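Local coordinates for DUF3298 domain-containing protein (Pseudomonas aeruginosa, PDB 4E72) that is of unknown function but belongs to the DUF3298 family of bacterial proteins and is probably exported, perhaps as a lipoprotein, at residues V48-A51 and L52-T56; L151-K154 and A155-L158. One frame throughout, in Å; residues are numbered along the deposited sequence.

Interaction 1. Residues V48-A51 and L52-T56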
# COMPACT_ATOMS: atom_id res chain seq x y z
N VAL A 48 4.94 5.63 9.49
CA VAL A 48 4.69 6.01 8.11
C VAL A 48 6.03 6.24 7.41
O VAL A 48 6.24 5.70 6.32
CB VAL A 48 3.77 7.26 8.07
CG1 VAL A 48 3.77 7.90 6.69
CG2 VAL A 48 2.36 6.90 8.50
N GLU A 49 6.94 7.01 8.04
CA GLU A 49 8.27 7.31 7.48
C GLU A 49 9.02 6.02 7.13
O GLU A 49 9.51 5.91 6.01
CB GLU A 49 9.10 8.19 8.43
CG GLU A 49 10.43 8.61 7.81
CD GLU A 49 11.28 9.60 8.57
OE1 GLU A 49 11.88 9.20 9.60
OE2 GLU A 49 11.44 10.74 8.08
N ARG A 50 9.08 5.04 8.06
CA ARG A 50 9.77 3.76 7.85
C ARG A 50 9.11 2.96 6.72
O ARG A 50 9.83 2.42 5.87
CB ARG A 50 9.80 2.93 9.16
CG ARG A 50 10.14 1.45 8.96
CD ARG A 50 11.63 1.17 8.97
NE ARG A 50 12.04 0.56 10.24
CZ ARG A 50 12.17 -0.74 10.44
NH1 ARG A 50 11.94 -1.60 9.46
NH2 ARG A 50 12.54 -1.20 11.63
N ALA A 51 7.76 2.90 6.69
CA ALA A 51 7.02 2.16 5.66
C ALA A 51 7.30 2.74 4.27
O ALA A 51 7.40 1.97 3.30
CB ALA A 51 5.52 2.17 5.96
N LEU A 52 7.49 4.07 4.15
CA LEU A 52 7.84 4.68 2.87
C LEU A 52 9.29 4.39 2.50
O LEU A 52 9.57 4.11 1.35
CB LEU A 52 7.62 6.18 2.87
CG LEU A 52 6.19 6.63 2.76
CD1 LEU A 52 6.07 8.11 3.11
CD2 LEU A 52 5.61 6.30 1.39
N LEU A 53 10.19 4.40 3.50
CA LEU A 53 11.61 4.10 3.28
C LEU A 53 11.83 2.67 2.80
O LEU A 53 12.74 2.44 2.00
CB LEU A 53 12.44 4.37 4.54
CG LEU A 53 12.72 5.84 4.86
CD1 LEU A 53 13.28 5.99 6.26
CD2 LEU A 53 13.65 6.47 3.81
N GLU A 54 10.97 1.72 3.25
CA GLU A 54 10.99 0.30 2.84
C GLU A 54 10.70 0.14 1.35
O GLU A 54 11.22 -0.77 0.72
CB GLU A 54 9.95 -0.52 3.65
CG GLU A 54 10.34 -0.80 5.10
CD GLU A 54 11.49 -1.75 5.38
OE1 GLU A 54 11.89 -2.53 4.48
OE2 GLU A 54 12.01 -1.70 6.52
N MSE A 55 9.88 1.03 0.80
CA MSE A 55 9.51 1.03 -0.62
C MSE A 55 10.65 1.54 -1.52
O MSE A 55 10.51 1.49 -2.74
CB MSE A 55 8.27 1.88 -0.85
CG MSE A 55 7.11 1.50 0.04
SE MSE A 55 5.62 2.63 -0.40
CE MSE A 55 4.92 1.57 -1.85
N THR A 56 11.76 2.00 -0.94
CA THR A 56 12.89 2.47 -1.74
C THR A 56 13.96 1.38 -1.87
O THR A 56 14.89 1.54 -2.67
CB THR A 56 13.52 3.74 -1.14
OG1 THR A 56 14.19 3.43 0.08
CG2 THR A 56 12.52 4.90 -0.99
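Arg-50 and Glu-54, one helical turn apart on helix 44-54, form an i to i+4 salt bridge, Arg-50 NH1 lying 2.9 Å from Glu-54 OE2. The arginine chain bends about its CB-CG and CG-CD bonds (chi2 87°, chi3 104°) and the glutamate about its own CB-CG bond, which sets the two groups side by side rather than coplanar, their planes 42° apart. OE2 is met nearly along its C-O axis, while OE1 reaches Arg-57 in a second salt bridge.

Among the backbone bonds, Leu-52 N to Val-48 O (3.0 Å) and Glu-54 N to Arg-50 O (2.9 Å) keep the alpha-helical pattern. Farther on, Leu-53 O is gripped twice, by Thr-56 N and by Thr-56 OG1 at 2.6 Å.

Apolar contacts are looser. Val-48 CG1 stands 4.3 Å from Leu-52 CD1, and both side chains rest on Ala-89 of strand 84-95. Leu-53 lies beside the extended chain of Glu-49, Leu-53 CD1 being 4.2 Å from Glu-49 CG, and also touches Leu-68 and Tyr-71 of helix 68-78.

The helix is thus amphipathic: leucine and valine face sheet and neighbouring helix, whereas Glu-54, paired with Arg-50 and Arg-57, would probably stay ionised.

Interaction 2. Residues L151-K154 and A155-L158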
# COMPACT_ATOMS: atom_id res chain seq x y z
N LEU A 151 -11.81 -16.91 -4.29
CA LEU A 151 -13.19 -16.64 -4.72
C LEU A 151 -13.30 -15.18 -5.20
O LEU A 151 -13.89 -14.94 -6.26
CB LEU A 151 -14.18 -16.96 -3.57
CG LEU A 151 -15.68 -16.63 -3.78
CD1 LEU A 151 -16.28 -17.40 -4.97
CD2 LEU A 151 -16.46 -16.86 -2.50
N ALA A 152 -12.68 -14.23 -4.46
CA ALA A 152 -12.61 -12.81 -4.80
C ALA A 152 -11.83 -12.59 -6.11
O ALA A 152 -12.12 -11.64 -6.85
CB ALA A 152 -11.97 -12.03 -3.66
N HIS A 153 -10.86 -13.49 -6.42
CA HIS A 153 -10.12 -13.48 -7.66
C HIS A 153 -11.08 -13.83 -8.81
O HIS A 153 -11.08 -13.14 -9.84
CB HIS A 153 -8.93 -14.44 -7.62
CG HIS A 153 -8.06 -14.40 -8.85
ND1 HIS A 153 -7.95 -15.49 -9.70
CD2 HIS A 153 -7.34 -13.38 -9.37
CE1 HIS A 153 -7.15 -15.11 -10.68
NE2 HIS A 153 -6.76 -13.85 -10.53
N LYS A 154 -11.90 -14.88 -8.61
CA LYS A 154 -12.87 -15.36 -9.60
C LYS A 154 -13.90 -14.27 -9.89
O LYS A 154 -14.20 -14.02 -11.07
CB LYS A 154 -13.54 -16.66 -9.14
CG LYS A 154 -12.55 -17.80 -8.93
CD LYS A 154 -12.64 -18.88 -9.99
CE LYS A 154 -12.02 -20.18 -9.52
NZ LYS A 154 -12.77 -20.78 -8.38
N ALA A 155 -14.35 -13.54 -8.84
CA ALA A 155 -15.28 -12.42 -9.00
C ALA A 155 -14.62 -11.29 -9.79
O ALA A 155 -15.27 -10.72 -10.65
CB ALA A 155 -15.75 -11.92 -7.64
N TRP A 156 -13.33 -11.00 -9.54
CA TRP A 156 -12.53 -9.98 -10.23
C TRP A 156 -12.35 -10.34 -11.71
O TRP A 156 -12.42 -9.45 -12.56
CB TRP A 156 -11.16 -9.79 -9.55
CG TRP A 156 -10.27 -8.80 -10.23
CD1 TRP A 156 -10.26 -7.45 -10.06
CD2 TRP A 156 -9.26 -9.09 -11.21
NE1 TRP A 156 -9.33 -6.88 -10.90
CE2 TRP A 156 -8.71 -7.86 -11.62
CE3 TRP A 156 -8.77 -10.28 -11.79
CZ2 TRP A 156 -7.69 -7.77 -12.59
CZ3 TRP A 156 -7.77 -10.19 -12.76
CH2 TRP A 156 -7.23 -8.95 -13.13
N LEU A 157 -12.11 -11.64 -12.02
CA LEU A 157 -11.98 -12.12 -13.40
C LEU A 157 -13.29 -11.88 -14.19
O LEU A 157 -13.25 -11.38 -15.32
CB LEU A 157 -11.62 -13.62 -13.46
CG LEU A 157 -10.20 -14.02 -13.04
CD1 LEU A 157 -10.13 -15.53 -12.77
CD2 LEU A 157 -9.16 -13.57 -14.09
N LEU A 158 -14.45 -12.26 -13.57
CA LEU A 158 -15.81 -12.11 -14.11
C LEU A 158 -16.12 -10.64 -14.35
O LEU A 158 -16.65 -10.30 -15.40
CB LEU A 158 -16.87 -12.77 -13.18
CG LEU A 158 -18.32 -12.81 -13.71
CD1 LEU A 158 -18.44 -13.61 -14.98
CD2 LEU A 158 -19.27 -13.40 -12.70
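His-153 O receives the amide of Leu-157 at 2.8 Å from its N, the shortest of four successive i to i+4 hydrogen bonds that carry helix 142-159 through this turn. Leu-158 N to Lys-154 O, at 3.1 Å, is longer but straighter, with an N-H...O angle of 165°. The other two run from Ala-155 N to Leu-151 O and from Trp-156 N to Ala-152 O, each 3.0 Å long. Beyond the segments, Trp-156 O accepts a hydrogen bond from the side-chain ND2 of Asn-160.

Around this backbone the imidazole of His-153 is the centre of the side-chain packing. With CG anti to the backbone N (chi1 -176°), the ring swings alongside the next turn, and Leu-157 comes over one of its faces. Leu-157 CG makes a CH-pi contact, 4.2 Å from the centroid of the His-153 ring and offset toward the rim, while Leu-157 CD1 touches His-153 CE1 at 3.7 Å. Trp-156 CE3 approaches the ring obliquely, 4.2 Å from His-153 CD2. The imidazole and the six-membered ring of the indole are nearly parallel, 19° apart, yet slid so far that their centroids are 6.0 Å from each other and they barely overlap.

Both aromatic side chains also touch Leu-206 of strand 205-208, and Ala-152 packs on Ile-208 of the same strand. Phe-174 meets the histidine ring with its plane inclined to it.

The histidine therefore sits among carbon surfaces, touched over one face by Leu-157 CG, with the indole slid to one side and nearly parallel, and has no charged partner across this turn. Ala-152, His-153 and Trp-156 join the helix to strand 205-208 through apolar contact.

Overall arrangement
Interactions 1 and 2 are separate i to i+4 turns on two helices, 44-54 and 142-159, lying on opposite sides of the chain's centre. Their centres are 31 Å apart and their nearest atoms about 19 Å, so neither touches the other. Each helix packs against a different sheet: residues 48-56 lie over strands 84-95 and 98-108 of the six-stranded mixed sheet, and residues 151-158 meet strand 205-208 of the small antiparallel one. Interaction 1 lies nearer the centre, 11 Å against 21 Å, and pairs opposite charges; interaction 2, part of the DUF3298 region, relies on aromatic and aliphatic surfaces. With the function unknown, neither can be tied to an active site.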